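Local coordinates for protein catechol 2,3-dioxygenase (Rhodococcus sp., PDB 2WL9) that probably catalyses the iron-dependent extradiol ring cleavage of catechols with molecular oxygen, as a type I enzyme of aromatic hydrocarbon catabolism, at residues C[21-26]-C[255-260]; C[107-110]-C[114-117]. All coordinates share one frame; numbering follows the deposited sequence.

Interaction 1: C[21-26]-C[255-260]; sequences RDYAAG and ANPSGW
Y23, on helix 17-24, lays one face of its ring against the chain of A255, N256 and P257, where strand 250-255 gives way to a turn. Its CG is anti to the backbone N (chi1 177°), which carries the ring off the helix to meet that chain. Two CH-pi contacts define the packing: P257 CD stands 3.8 Å from the centroid of the Y23 ring, 19° off its normal, and N256 CA lies 4.0 Å from the same centroid. N256 CB adds to the fit, 3.6 Å from Y23 CE2. At the tip of the side chain Y23 OH comes within 3.1 Å of A255 O, the shortest approach across the segments. This tight part is buried; W262 meets the Y23 ring edge-to-face. The looser side lies at the outer part of the partly exposed proline, which adds P257 CG, 3.8 Å from Y23 CB. R21 and D22, on the same helix as Y23, are exposed and do not touch the turn.

The turn that presents these atoms is held from within. N256 to G259 form a type I beta turn closed by a backbone hydrogen bond from G259 N to N256 O, and N256 OD1 accepts from S258 N at 2.9 Å, making an Asx turn. The N256 amide is turned into its own loop, with ND2 3.2 Å above the plane of the W260 ring, while CA and CB of the residue are what meet Y23. S258 OG, hydrogen-bonded to D60 and to W20, the latter on helix 17-24, adds a polar tie beside the aromatic one. Chemically, the contact probably joins the two glyoxalase-like halves mainly through dispersion over an aromatic face, whereas directional polar bonds shape the turn itself.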
ATOM      1  N   ARG C  21      25.083 -35.026  10.867  1.00 22.71           N
ATOM      2  CA  ARG C  21      23.975 -35.211   9.927  1.00 23.10           C
ATOM      3  C   ARG C  21      22.669 -35.356  10.702  1.00 23.06           C
ATOM      4  O   ARG C  21      21.720 -34.613  10.464  1.00 22.86           O
ATOM      5  CB  ARG C  21      24.210 -36.438   9.036  1.00 23.81           C
ATOM      6  CG  ARG C  21      25.437 -36.309   8.141  1.00 24.81           C
ATOM      7  CD  ARG C  21      25.645 -37.532   7.267  1.00 28.27           C
ATOM      8  NE  ARG C  21      24.572 -37.682   6.287  1.00 29.73           N
ATOM      9  CZ  ARG C  21      24.751 -38.074   5.029  1.00 30.86           C
ATOM     10  NH1 ARG C  21      25.968 -38.340   4.571  1.00 31.66           N
ATOM     11  NH2 ARG C  21      23.709 -38.181   4.219  1.00 31.09           N
ATOM     12  N   ASP C  22      22.638 -36.297  11.645  1.00 23.11           N
ATOM     13  CA  ASP C  22      21.459 -36.528  12.491  1.00 22.97           C
ATOM     14  C   ASP C  22      20.973 -35.242  13.156  1.00 22.28           C
ATOM     15  O   ASP C  22      19.772 -34.989  13.239  1.00 21.64           O
ATOM     16  CB  ASP C  22      21.767 -37.576  13.569  1.00 23.83           C
ATOM     17  CG  ASP C  22      21.787 -39.002  13.030  1.00 25.47           C
ATOM     18  OD1 ASP C  22      21.838 -39.206  11.796  1.00 26.30           O
ATOM     19  OD2 ASP C  22      21.765 -39.932  13.862  1.00 28.07           O
ATOM     20  N   TYR C  23      21.926 -34.425  13.602  1.00 21.75           N
ATOM     21  CA  TYR C  23      21.642 -33.222  14.360  1.00 21.00           C
ATOM     22  C   TYR C  23      21.231 -32.054  13.467  1.00 21.02           C
ATOM     23  O   TYR C  23      20.141 -31.503  13.628  1.00 20.91           O
ATOM     24  CB  TYR C  23      22.865 -32.863  15.199  1.00 21.44           C
ATOM     25  CG  TYR C  23      22.772 -31.594  16.016  1.00 20.22           C
ATOM     26  CD1 TYR C  23      22.259 -31.617  17.312  1.00 20.82           C
ATOM     27  CD2 TYR C  23      23.246 -30.379  15.514  1.00 20.54           C
ATOM     28  CE1 TYR C  23      22.200 -30.458  18.082  1.00 20.15           C
ATOM     29  CE2 TYR C  23      23.192 -29.214  16.282  1.00 19.38           C
ATOM     30  CZ  TYR C  23      22.668 -29.263  17.565  1.00 19.44           C
ATOM     31  OH  TYR C  23      22.609 -28.114  18.334  1.00 19.14           O
ATOM     32  N   ALA C  24      22.098 -31.685  12.525  1.00 20.69           N
ATOM     33  CA  ALA C  24      21.870 -30.494  11.704  1.00 20.56           C
ATOM     34  C   ALA C  24      20.751 -30.667  10.674  1.00 20.36           C
ATOM     35  O   ALA C  24      20.026 -29.715  10.384  1.00 20.26           O
ATOM     36  CB  ALA C  24      23.155 -30.062  11.028  1.00 20.73           C
ATOM     37  N   ALA C  25      20.615 -31.868  10.120  1.00 20.60           N
ATOM     38  CA  ALA C  25      19.520 -32.137   9.182  1.00 20.61           C
ATOM     39  C   ALA C  25      18.277 -32.666   9.893  1.00 20.74           C
ATOM     40  O   ALA C  25      17.179 -32.117   9.734  1.00 20.62           O
ATOM     41  CB  ALA C  25      19.969 -33.089   8.077  1.00 21.09           C
ATOM     42  N   GLY C  26      18.458 -33.722  10.688  1.00 20.52           N
ATOM     43  CA  GLY C  26      17.348 -34.424  11.324  1.00 20.20           C
ATOM     44  C   GLY C  26      16.581 -33.622  12.355  1.00 19.96           C
ATOM     45  O   GLY C  26      15.373 -33.807  12.530  1.00 19.80           O
ATOM     46  N   ALA C 255      23.341 -27.922  23.062  1.00 21.11           N
ATOM     47  CA  ALA C 255      24.606 -28.559  22.670  1.00 21.34           C
ATOM     48  C   ALA C 255      24.564 -29.140  21.263  1.00 20.93           C
ATOM     49  O   ALA C 255      23.541 -29.662  20.828  1.00 21.30           O
ATOM     50  CB  ALA C 255      24.982 -29.653  23.665  1.00 21.64           C
ATOM     51  N   ASN C 256      25.688 -29.056  20.561  1.00 20.64           N
ATOM     52  CA  ASN C 256      25.847 -29.758  19.288  1.00 20.44           C
ATOM     53  C   ASN C 256      26.821 -30.953  19.423  1.00 20.81           C
ATOM     54  O   ASN C 256      27.381 -31.166  20.499  1.00 21.40           O
ATOM     55  CB  ASN C 256      26.219 -28.781  18.154  1.00 19.77           C
ATOM     56  CG  ASN C 256      27.558 -28.092  18.363  1.00 19.75           C
ATOM     57  OD1 ASN C 256      28.553 -28.709  18.748  1.00 19.92           O
ATOM     58  ND2 ASN C 256      27.593 -26.801  18.074  1.00 20.54           N
ATOM     59  N   PRO C 257      26.999 -31.753  18.356  1.00 20.87           N
ATOM     60  CA  PRO C 257      27.871 -32.932  18.465  1.00 21.35           C
ATOM     61  C   PRO C 257      29.341 -32.626  18.735  1.00 21.21           C
ATOM     62  O   PRO C 257      30.089 -33.542  19.071  1.00 22.26           O
ATOM     63  CB  PRO C 257      27.719 -33.611  17.101  1.00 21.24           C
ATOM     64  CG  PRO C 257      26.431 -33.121  16.574  1.00 21.13           C
ATOM     65  CD  PRO C 257      26.319 -31.711  17.053  1.00 20.71           C
ATOM     66  N   SER C 258      29.750 -31.365  18.596  1.00 20.62           N
ATOM     67  CA  SER C 258      31.145 -30.979  18.832  1.00 20.57           C
ATOM     68  C   SER C 258      31.385 -30.385  20.226  1.00 20.61           C
ATOM     69  O   SER C 258      32.499 -29.986  20.547  1.00 20.75           O
ATOM     70  CB  SER C 258      31.642 -30.028  17.743  1.00 20.23           C
ATOM     71  OG  SER C 258      31.811 -30.713  16.510  1.00 19.59           O
ATOM     72  N   GLY C 259      30.338 -30.331  21.042  1.00 20.60           N
ATOM     73  CA  GLY C 259      30.461 -29.887  22.422  1.00 20.95           C
ATOM     74  C   GLY C 259      30.340 -28.389  22.625  1.00 21.03           C
ATOM     75  O   GLY C 259      30.538 -27.903  23.736  1.00 21.11           O
ATOM     76  N   TRP C 260      30.042 -27.655  21.552  1.00 20.91           N
ATOM     77  CA  TRP C 260      29.690 -26.234  21.673  1.00 20.38           C
ATOM     78  C   TRP C 260      28.205 -26.027  21.354  1.00 20.10           C
ATOM     79  O   TRP C 260      27.463 -27.006  21.234  1.00 20.29           O
ATOM     80  CB  TRP C 260      30.633 -25.312  20.865  1.00 20.30           C
ATOM     81  CG  TRP C 260      30.827 -25.642  19.406  1.00 20.02           C
ATOM     82  CD1 TRP C 260      31.637 -26.611  18.882  1.00 20.12           C
ATOM     83  CD2 TRP C 260      30.253 -24.955  18.287  1.00 19.33           C
ATOM     84  NE1 TRP C 260      31.571 -26.594  17.508  1.00 18.91           N
ATOM     85  CE2 TRP C 260      30.731 -25.586  17.117  1.00 19.45           C
ATOM     86  CE3 TRP C 260      29.366 -23.877  18.159  1.00 19.42           C
ATOM     87  CZ2 TRP C 260      30.352 -25.173  15.829  1.00 18.59           C
ATOM     88  CZ3 TRP C 260      28.990 -23.469  16.880  1.00 18.97           C
ATOM     89  CH2 TRP C 260      29.484 -24.117  15.736  1.00 18.22           C
TER

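Interaction 2: C[107-110]-C[114-117]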
ATOM      1  N   LYS C 107      42.589 -14.960   2.395  1.00 18.96           N
ATOM      2  CA  LYS C 107      42.700 -15.657   3.677  1.00 18.67           C
ATOM      3  C   LYS C 107      43.631 -14.922   4.640  1.00 18.59           C
ATOM      4  O   LYS C 107      44.729 -14.495   4.256  1.00 18.85           O
ATOM      5  CB  LYS C 107      43.194 -17.104   3.482  1.00 19.31           C
ATOM      6  CG  LYS C 107      42.267 -18.005   2.673  1.00 18.65           C
ATOM      7  CD  LYS C 107      42.910 -19.372   2.420  1.00 19.49           C
ATOM      8  CE  LYS C 107      41.909 -20.375   1.871  1.00 18.90           C
ATOM      9  NZ  LYS C 107      42.571 -21.600   1.343  1.00 20.48           N
ATOM     10  N   LEU C 108      43.187 -14.793   5.887  1.00 18.21           N
ATOM     11  CA  LEU C 108      43.973 -14.159   6.947  1.00 18.56           C
ATOM     12  C   LEU C 108      43.531 -14.658   8.326  1.00 18.57           C
ATOM     13  O   LEU C 108      42.844 -15.683   8.433  1.00 17.95           O
ATOM     14  CB  LEU C 108      43.866 -12.626   6.843  1.00 18.58           C
ATOM     15  CG  LEU C 108      42.494 -11.958   6.988  1.00 18.43           C
ATOM     16  CD1 LEU C 108      42.654 -10.516   7.466  1.00 19.70           C
ATOM     17  CD2 LEU C 108      41.660 -12.019   5.699  1.00 18.30           C
ATOM     18  N   HIS C 109      43.924 -13.942   9.379  1.00 18.86           N
ATOM     19  CA  HIS C 109      43.467 -14.247  10.734  1.00 19.03           C
ATOM     20  C   HIS C 109      43.032 -12.989  11.463  1.00 18.91           C
ATOM     21  O   HIS C 109      43.618 -11.926  11.282  1.00 19.38           O
ATOM     22  CB  HIS C 109      44.566 -14.940  11.539  1.00 19.74           C
ATOM     23  CG  HIS C 109      44.899 -16.307  11.045  1.00 20.59           C
ATOM     24  ND1 HIS C 109      45.686 -16.524   9.936  1.00 21.71           N
ATOM     25  CD2 HIS C 109      44.538 -17.530  11.497  1.00 21.89           C
ATOM     26  CE1 HIS C 109      45.801 -17.823   9.729  1.00 22.24           C
ATOM     27  NE2 HIS C 109      45.115 -18.455  10.663  1.00 22.78           N
ATOM     28  N   ASP C 110      42.014 -13.110  12.305  1.00 18.97           N
ATOM     29  CA  ASP C 110      41.628 -11.980  13.142  1.00 19.35           C
ATOM     30  C   ASP C 110      42.614 -11.872  14.318  1.00 19.68           C
ATOM     31  O   ASP C 110      43.527 -12.700  14.419  1.00 20.18           O
ATOM     32  CB  ASP C 110      40.141 -12.059  13.555  1.00 18.88           C
ATOM     33  CG  ASP C 110      39.875 -12.984  14.738  1.00 19.57           C
ATOM     34  OD1 ASP C 110      40.808 -13.594  15.302  1.00 19.64           O
ATOM     35  OD2 ASP C 110      38.683 -13.092  15.101  1.00 21.38           O
ATOM     36  N   ASN C 114      41.601 -16.365  14.990  1.00 19.51           N
ATOM     37  CA  ASN C 114      40.568 -17.108  14.264  1.00 19.58           C
ATOM     38  C   ASN C 114      40.749 -16.978  12.746  1.00 19.16           C
ATOM     39  O   ASN C 114      40.765 -15.860  12.221  1.00 19.64           O
ATOM     40  CB  ASN C 114      39.168 -16.646  14.683  1.00 18.84           C
ATOM     41  CG  ASN C 114      38.963 -16.682  16.187  1.00 19.61           C
ATOM     42  OD1 ASN C 114      38.730 -15.648  16.819  1.00 20.79           O
ATOM     43  ND2 ASN C 114      39.056 -17.869  16.769  1.00 19.26           N
ATOM     44  N   PRO C 115      40.912 -18.112  12.036  1.00 18.84           N
ATOM     45  CA  PRO C 115      41.062 -18.012  10.584  1.00 18.52           C
ATOM     46  C   PRO C 115      39.867 -17.321   9.943  1.00 17.54           C
ATOM     47  O   PRO C 115      38.719 -17.729  10.137  1.00 16.99           O
ATOM     48  CB  PRO C 115      41.148 -19.473  10.134  1.00 18.48           C
ATOM     49  CG  PRO C 115      41.732 -20.170  11.313  1.00 19.91           C
ATOM     50  CD  PRO C 115      41.060 -19.506  12.494  1.00 19.30           C
ATOM     51  N   THR C 116      40.161 -16.281   9.176  1.00 17.10           N
ATOM     52  CA  THR C 116      39.148 -15.391   8.644  1.00 16.77           C
ATOM     53  C   THR C 116      39.296 -15.311   7.133  1.00 16.64           C
ATOM     54  O   THR C 116      40.391 -15.101   6.628  1.00 16.68           O
ATOM     55  CB  THR C 116      39.301 -14.002   9.279  1.00 16.74           C
ATOM     56  OG1 THR C 116      39.131 -14.120  10.696  1.00 17.34           O
ATOM     57  CG2 THR C 116      38.278 -13.012   8.717  1.00 16.90           C
ATOM     58  N   GLU C 117      38.188 -15.476   6.413  1.00 16.71           N
ATOM     59  CA  GLU C 117      38.223 -15.415   4.948  1.00 16.52           C
ATOM     60  C   GLU C 117      37.277 -14.350   4.419  1.00 16.23           C
ATOM     61  O   GLU C 117      36.210 -14.125   4.991  1.00 16.16           O
ATOM     62  CB  GLU C 117      37.895 -16.777   4.338  1.00 16.89           C
ATOM     63  CG  GLU C 117      38.641 -17.933   5.008  1.00 17.22           C
ATOM     64  CD  GLU C 117      38.589 -19.232   4.219  1.00 18.86           C
ATOM     65  OE1 GLU C 117      37.669 -19.405   3.396  1.00 18.96           O
ATOM     66  OE2 GLU C 117      39.481 -20.086   4.428  1.00 19.26           O
TER
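L108 and T116 form the hydrogen-bonded pair of this antiparallel hairpin, with K107 and E117 on one flank and H109 and P115 on the other as non-hydrogen-bonded pairs. L108 N gives to T116 O at 2.9 Å, and T116 N returns to L108 O at 2.8 Å with an almost straight 175° angle at hydrogen. The strand segments run at 141° to each other, as expected of a twisted hairpin.

The side chain of D110 closes the end near the turn. Its CB passes T116 OG1 at 3.7 Å; chi1 of 81° sets CG between the backbone N and the carbonyl carbon, and CG comes 3.7 Å from N114 CB. From there OD1 accepts from N114 N at 2.9 Å, met from above the carboxylate plane, while OD2 passes N114 CB and is hydrogen-bonded to Y164 OH of helix 157-167. D110 is thus gripped by its own hairpin and by the second half of the chain. Its backbone N also donates to N114 O, an acceptor that T116 OG1 reaches from the opposite face of the carbonyl plane.

On the face bearing K107, H109, P115 and E117, the H109 ring crosses the proline at an oblique angle, with CD2 3.6 Å from P115 CA. K107 and E117 run side by side in the same direction, yet K107 NZ stays 4.6 Å from E117 OE2. That carboxylate instead forms a salt bridge with R100 through OE2 and a hydrogen bond with Y9 through OE1. The chemistry implies a hairpin whose turn end is fixed by a doubly used carbonyl and a bridging carboxylate, with any K107-E117 attraction probably secondary to the firmer partners of E117.

Interaction 1 joins the two glyoxalase-like halves of the chain directly, closing a separation of 229 residues; interaction 2 is a local hairpin internal to the first half, nested within that span, and meets the second half through neighbours such as Y164. Their centres are 24 Å apart, and their nearest atoms remain about 11 Å apart. The iron, bound by H149, H212, Y253 and E263, belongs to the second half. Segment 255-260 connects the strands carrying Y253 and E263, so interaction 1 is the one adjoining, through the chain, the strands that carry two iron ligands, with the N256 side chain about 12 Å from the iron.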